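Local coordinates for protein BOLA1, chloroplastic (PDB 4PUG) that may act as a redox-regulated transcriptional regulator or regulate Fe-S cluster biogenesis, alone or with glutaredoxins, with which it binds a labile iron-sulfur cluster, at residues A[4-9]-A[43-48]; A[51-56]-A[89-94]. All coordinates share one frame; numbering follows the deposited sequence.

Contact 1: A[4-9]-A[43-48]; sequences ENRASR and DDETHF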
loop_
_atom_site.group_PDB
_atom_site.type_symbol
_atom_site.label_atom_id
_atom_site.label_comp_id
_atom_site.label_asym_id
_atom_site.label_seq_id
_atom_site.Cartn_x
_atom_site.Cartn_y
_atom_site.Cartn_z
ATOM N N GLU A 4 1.125 -9.775 12.886
ATOM C CA GLU A 4 -0.163 -9.454 12.288
ATOM C C GLU A 4 -0.402 -7.946 12.333
ATOM O O GLU A 4 -0.845 -7.415 13.351
ATOM C CB GLU A 4 -1.274 -10.193 13.039
ATOM C CG GLU A 4 -2.689 -9.925 12.552
ATOM C CD GLU A 4 -3.735 -10.575 13.443
ATOM O OE1 GLU A 4 -3.348 -11.201 14.454
ATOM O OE2 GLU A 4 -4.940 -10.459 13.135
ATOM N N ASN A 5 -0.095 -7.256 11.236
ATOM C CA ASN A 5 -0.317 -5.812 11.160
ATOM C C ASN A 5 -0.817 -5.338 9.791
ATOM O O ASN A 5 -1.091 -6.152 8.907
ATOM C CB ASN A 5 0.934 -5.032 11.598
ATOM C CG ASN A 5 2.161 -5.350 10.753
ATOM O OD1 ASN A 5 2.054 -5.798 9.611
ATOM N ND2 ASN A 5 3.341 -5.113 11.320
ATOM N N ARG A 6 -0.939 -4.024 9.626
ATOM C CA ARG A 6 -1.429 -3.446 8.375
ATOM C C ARG A 6 -0.481 -3.701 7.204
ATOM O O ARG A 6 -0.923 -4.015 6.098
ATOM C CB ARG A 6 -1.693 -1.944 8.532
ATOM C CG ARG A 6 -1.778 -1.180 7.214
ATOM C CD ARG A 6 -2.577 0.106 7.359
ATOM N NE ARG A 6 -3.958 -0.169 7.744
ATOM C CZ ARG A 6 -4.502 0.201 8.898
ATOM N NH1 ARG A 6 -3.790 0.881 9.787
ATOM N NH2 ARG A 6 -5.767 -0.103 9.159
ATOM N N ALA A 7 0.818 -3.565 7.455
ATOM C CA ALA A 7 1.824 -3.779 6.418
ATOM C C ALA A 7 1.714 -5.180 5.812
ATOM O O ALA A 7 1.698 -5.346 4.588
ATOM C CB ALA A 7 3.218 -3.532 6.978
ATOM N N SER A 8 1.620 -6.180 6.684
ATOM C CA SER A 8 1.462 -7.564 6.260
ATOM C C SER A 8 0.176 -7.789 5.470
ATOM O O SER A 8 0.191 -8.491 4.462
ATOM C CB SER A 8 1.509 -8.515 7.458
ATOM O OG SER A 8 0.410 -8.306 8.321
ATOM N N ARG A 9 -0.932 -7.206 5.924
ATOM C CA ARG A 9 -2.207 -7.370 5.226
ATOM C C ARG A 9 -2.123 -6.786 3.829
ATOM O O ARG A 9 -2.534 -7.415 2.856
ATOM C CB ARG A 9 -3.357 -6.709 5.994
ATOM C CG ARG A 9 -3.726 -7.398 7.295
ATOM C CD ARG A 9 -5.078 -6.932 7.817
ATOM N NE ARG A 9 -5.122 -5.489 8.044
ATOM C CZ ARG A 9 -4.719 -4.897 9.162
ATOM N NH1 ARG A 9 -4.232 -5.621 10.161
ATOM N NH2 ARG A 9 -4.798 -3.579 9.283
ATOM N N ASP A 43 -3.860 3.121 16.417
ATOM C CA ASP A 43 -3.272 2.527 15.223
ATOM C C ASP A 43 -2.191 3.452 14.665
ATOM O O ASP A 43 -2.489 4.549 14.195
ATOM C CB ASP A 43 -4.360 2.290 14.173
ATOM C CG ASP A 43 -3.911 1.371 13.050
ATOM O OD1 ASP A 43 -2.690 1.234 12.828
ATOM O OD2 ASP A 43 -4.790 0.788 12.382
ATOM N N ASP A 44 -0.938 3.006 14.719
ATOM C CA ASP A 44 0.187 3.816 14.251
ATOM C C ASP A 44 0.564 3.565 12.793
ATOM O O ASP A 44 1.542 4.124 12.308
ATOM C CB ASP A 44 1.425 3.599 15.131
ATOM C CG ASP A 44 1.371 4.383 16.426
ATOM O OD1 ASP A 44 0.647 5.397 16.485
ATOM O OD2 ASP A 44 2.064 3.987 17.387
ATOM N N GLU A 45 -0.191 2.721 12.098
ATOM C CA GLU A 45 0.087 2.466 10.685
ATOM C C GLU A 45 -0.820 3.307 9.790
ATOM O O GLU A 45 -1.844 2.835 9.294
ATOM C CB GLU A 45 -0.042 0.978 10.362
ATOM C CG GLU A 45 0.968 0.121 11.105
ATOM C CD GLU A 45 0.816 -1.356 10.810
ATOM O OE1 GLU A 45 -0.105 -1.983 11.374
ATOM O OE2 GLU A 45 1.616 -1.892 10.014
ATOM N N THR A 46 -0.415 4.557 9.579
ATOM C CA THR A 46 -1.285 5.564 8.983
ATOM C C THR A 46 -0.795 6.096 7.637
ATOM O O THR A 46 -1.596 6.558 6.825
ATOM C CB THR A 46 -1.456 6.761 9.933
ATOM O OG1 THR A 46 -0.170 7.314 10.236
ATOM C CG2 THR A 46 -2.124 6.326 11.228
ATOM N N HIS A 47 0.515 6.045 7.407
ATOM C CA HIS A 47 1.096 6.573 6.173
ATOM C C HIS A 47 1.960 5.550 5.448
ATOM O O HIS A 47 2.919 5.020 6.013
ATOM C CB HIS A 47 1.930 7.823 6.455
ATOM C CG HIS A 47 1.120 9.011 6.865
ATOM N ND1 HIS A 47 0.427 9.070 8.054
ATOM C CD2 HIS A 47 0.896 10.192 6.242
ATOM C CE1 HIS A 47 -0.191 10.233 8.147
ATOM N NE2 HIS A 47 0.078 10.933 7.057
ATOM N N PHE A 48 1.633 5.288 4.185
ATOM C CA PHE A 48 2.388 4.312 3.402
ATOM C C PHE A 48 2.723 4.770 1.983
ATOM O O PHE A 48 1.904 5.390 1.301
ATOM C CB PHE A 48 1.654 2.969 3.354
ATOM C CG PHE A 48 1.808 2.148 4.606
ATOM C CD1 PHE A 48 2.885 1.288 4.756
ATOM C CD2 PHE A 48 0.878 2.233 5.629
ATOM C CE1 PHE A 48 3.032 0.528 5.903
ATOM C CE2 PHE A 48 1.020 1.477 6.781
ATOM C CZ PHE A 48 2.099 0.624 6.918
HETATM O O HOH W 1 -4.399 -2.485 11.906
#

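Contact 2: A[51-56]-A[89-94]; sequences KIVSKG and KTPSES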
loop_
_atom_site.group_PDB
_atom_site.type_symbol
_atom_site.label_atom_id
_atom_site.label_comp_id
_atom_site.label_asym_id
_atom_site.label_seq_id
_atom_site.Cartn_x
_atom_site.Cartn_y
_atom_site.Cartn_z
ATOM N N LYS A 51 5.035 0.873 -3.903
ATOM C CA LYS A 51 5.421 0.701 -5.294
ATOM C C LYS A 51 5.093 -0.716 -5.743
ATOM O O LYS A 51 5.525 -1.691 -5.128
ATOM C CB LYS A 51 6.906 1.000 -5.503
ATOM C CG LYS A 51 7.369 0.724 -6.927
ATOM C CD LYS A 51 8.812 1.133 -7.156
ATOM C CE LYS A 51 9.221 0.846 -8.594
ATOM N NZ LYS A 51 10.182 1.851 -9.128
ATOM N N ILE A 52 4.309 -0.821 -6.810
ATOM C CA ILE A 52 3.891 -2.113 -7.332
ATOM C C ILE A 52 4.266 -2.246 -8.805
ATOM O O ILE A 52 3.766 -1.507 -9.655
ATOM C CB ILE A 52 2.370 -2.314 -7.188
ATOM C CG1 ILE A 52 1.909 -1.931 -5.781
ATOM C CG2 ILE A 52 1.991 -3.751 -7.508
ATOM C CD1 ILE A 52 0.404 -1.828 -5.637
ATOM N N VAL A 53 5.156 -3.189 -9.096
ATOM C CA VAL A 53 5.508 -3.546 -10.462
ATOM C C VAL A 53 4.917 -4.915 -10.824
ATOM O O VAL A 53 5.387 -5.967 -10.339
ATOM C CB VAL A 53 7.033 -3.552 -10.676
ATOM C CG1 VAL A 53 7.347 -3.798 -12.137
ATOM C CG2 VAL A 53 7.632 -2.226 -10.218
ATOM N N SER A 54 3.898 -4.869 -11.684
ATOM C CA SER A 54 3.073 -6.019 -12.036
ATOM C C SER A 54 2.632 -5.932 -13.496
ATOM O O SER A 54 2.450 -4.833 -14.024
ATOM C CB SER A 54 1.830 -6.045 -11.148
ATOM O OG SER A 54 0.768 -6.726 -11.785
ATOM N N LYS A 55 2.428 -7.087 -14.128
ATOM C CA LYS A 55 1.964 -7.159 -15.517
ATOM C C LYS A 55 0.470 -6.877 -15.659
ATOM O O LYS A 55 -0.025 -6.638 -16.763
ATOM C CB LYS A 55 2.258 -8.540 -16.107
ATOM C CG LYS A 55 3.730 -8.856 -16.286
ATOM C CD LYS A 55 3.937 -10.339 -16.562
ATOM C CE LYS A 55 5.389 -10.641 -16.893
ATOM N NZ LYS A 55 5.625 -12.099 -17.079
ATOM N N GLY A 56 -0.248 -6.922 -14.541
ATOM C CA GLY A 56 -1.679 -6.674 -14.537
ATOM C C GLY A 56 -2.040 -5.248 -14.910
ATOM O O GLY A 56 -3.201 -4.953 -15.194
ATOM N N LYS A 89 3.571 0.408 -11.844
ATOM C CA LYS A 89 4.231 0.266 -13.140
ATOM C C LYS A 89 4.180 -1.164 -13.678
ATOM O O LYS A 89 3.838 -2.101 -12.956
ATOM C CB LYS A 89 5.692 0.725 -13.053
ATOM C CG LYS A 89 5.922 1.995 -12.240
ATOM C CD LYS A 89 5.318 3.227 -12.902
ATOM C CE LYS A 89 6.126 3.668 -14.111
ATOM N NZ LYS A 89 5.676 4.997 -14.610
ATOM N N THR A 90 4.521 -1.316 -14.956
ATOM C CA THR A 90 4.714 -2.628 -15.562
ATOM C C THR A 90 6.212 -2.935 -15.560
ATOM O O THR A 90 7.025 -2.017 -15.462
ATOM C CB THR A 90 4.165 -2.669 -17.008
ATOM O OG1 THR A 90 4.871 -1.725 -17.823
ATOM C CG2 THR A 90 2.679 -2.338 -17.026
ATOM N N PRO A 91 6.584 -4.224 -15.649
ATOM C CA PRO A 91 8.008 -4.577 -15.699
ATOM C C PRO A 91 8.743 -3.921 -16.866
ATOM O O PRO A 91 9.929 -3.618 -16.742
ATOM C CB PRO A 91 7.982 -6.095 -15.889
ATOM C CG PRO A 91 6.715 -6.522 -15.253
ATOM C CD PRO A 91 5.728 -5.418 -15.527
ATOM N N SER A 92 8.047 -3.708 -17.979
ATOM C CA SER A 92 8.642 -3.057 -19.141
ATOM C C SER A 92 8.962 -1.599 -18.834
ATOM O O SER A 92 10.000 -1.080 -19.242
ATOM C CB SER A 92 7.704 -3.144 -20.345
ATOM O OG SER A 92 7.449 -4.492 -20.696
ATOM N N GLU A 93 8.063 -0.949 -18.103
ATOM C CA GLU A 93 8.254 0.438 -17.688
ATOM C C GLU A 93 9.368 0.573 -16.651
ATOM O O GLU A 93 9.780 1.682 -16.313
ATOM C CB GLU A 93 6.949 1.009 -17.127
ATOM C CG GLU A 93 5.862 1.232 -18.168
ATOM C CD GLU A 93 4.473 1.316 -17.556
ATOM O OE1 GLU A 93 4.350 1.138 -16.325
ATOM O OE2 GLU A 93 3.504 1.553 -18.308
ATOM N N SER A 94 9.852 -0.562 -16.152
ATOM C CA SER A 94 10.867 -0.577 -15.102
ATOM C C SER A 94 12.153 -1.274 -15.539
ATOM O O SER A 94 12.161 -2.018 -16.518
ATOM C CB SER A 94 10.324 -1.284 -13.857
ATOM O OG SER A 94 9.173 -0.639 -13.351
#

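Contact 1: A[4-9]-A[43-48]
Glu-45 lays its carboxylate against the first turn of helix 6-18. OE1 accepts from Arg-6 N (2.8 Å) on its syn side though well out of the carboxylate plane, in a nearly straight bond of 164°; OE2 takes Ala-7 N (3.2 Å) from above the carboxylate plane. CG lies beside the backbone N and chi2 is extended (179°), which carries CD out to the helix start. The fit is close: OE1 also comes to 3.2 Å from Asn-5 CB. The Arg-6 side chain runs back past Glu-45 in the opposite direction, and its NH1 is gripped at the edge of the guanidinium by Asp-43 OD2 (2.8 Å, a salt bridge) and Glu-45 O (2.8 Å). Its NE turns to Glu-76 in a second salt bridge. On the buried side, Arg-6 CG meets Phe-48 CE2 at 3.9 Å, and Ala-7 CB approaches the same ring obliquely. The Asp-43 side is looser and exposed: beyond the NH1 bond, OD2 has a weak link to a water that also accepts from Arg-9 NH2. Asp-43 OD1 takes Glu-45 N, closing an Asx turn. Asn-5 OD1 accepts from Ser-8 N (3.0 Å), the bond of an N-cap residue. The arrangement is a helix N terminus capped by Asn-5, its next two amides taken by a carboxylate from the loop before strand 47-53, whose negative charge the helix dipole probably favours.

Contact 2: A[51-56]-A[89-94]
A parallel beta bridge between Val-53 and Lys-89 marks the end of the pairing of strands 47-53 and 83-89. Segment 51-56 takes both backbone polar atoms of Lys-89: its N donates to Ile-52 O (2.9 Å), and its O accepts from Ser-54 N (3.0 Å). A CA-H...O contact from Thr-90 CA to Ser-54 O (3.5 Å) carries the pairing one residue on. Val-53 CG1, anti to the backbone N (chi1 -175°), reaches Pro-91 N at 3.6 Å, while CG2 lies 3.8 Å from Ser-94 OG. The aliphatic stem of Lys-55 crosses Pro-91 at about a right angle, CG to CG 3.9 Å. After the bridge the chain turns in an ST motif: Thr-90 OG1 accepts from Glu-93 N (3.3 Å), and in return Glu-93 OE1 accepts from Thr-90 N (2.8 Å). An alanine in place of Thr-90 removes the methyl beside Ser-54 O and would probably leave Glu-93 N without its side-chain acceptor, the turn less firmly fixed. Ser-54 OG accepts from Gly-56 N in an ST turn and also pairs with Leu-18 O, at the end of helix 6-18. Glu-93 forms a salt bridge with Arg-65 of helix 62-72, and strand 22-27 flanks strand 47-53 on its other edge.

How the contacts relate
From the N terminus, helix 6-18 leads into strand 22-27, the short helix 29-32 and a long loop before contact 1 closes the excursion, bringing the approach to strand 47-53 back to the helix start. The chain then follows that strand to contact 2, which closes a second excursion through helices 62-72 and 74-78 and strand 83-89. The two closures are in series, neither nested nor crossed, and their centres lie about 23 Å apart on opposite sides of the chain's centre. Strand 47-53, central in the sheet, links them: contact 1 ties its beginning to helix 6-18, contact 2 its end to the parallel neighbour, completing a beta-alpha-beta crossover.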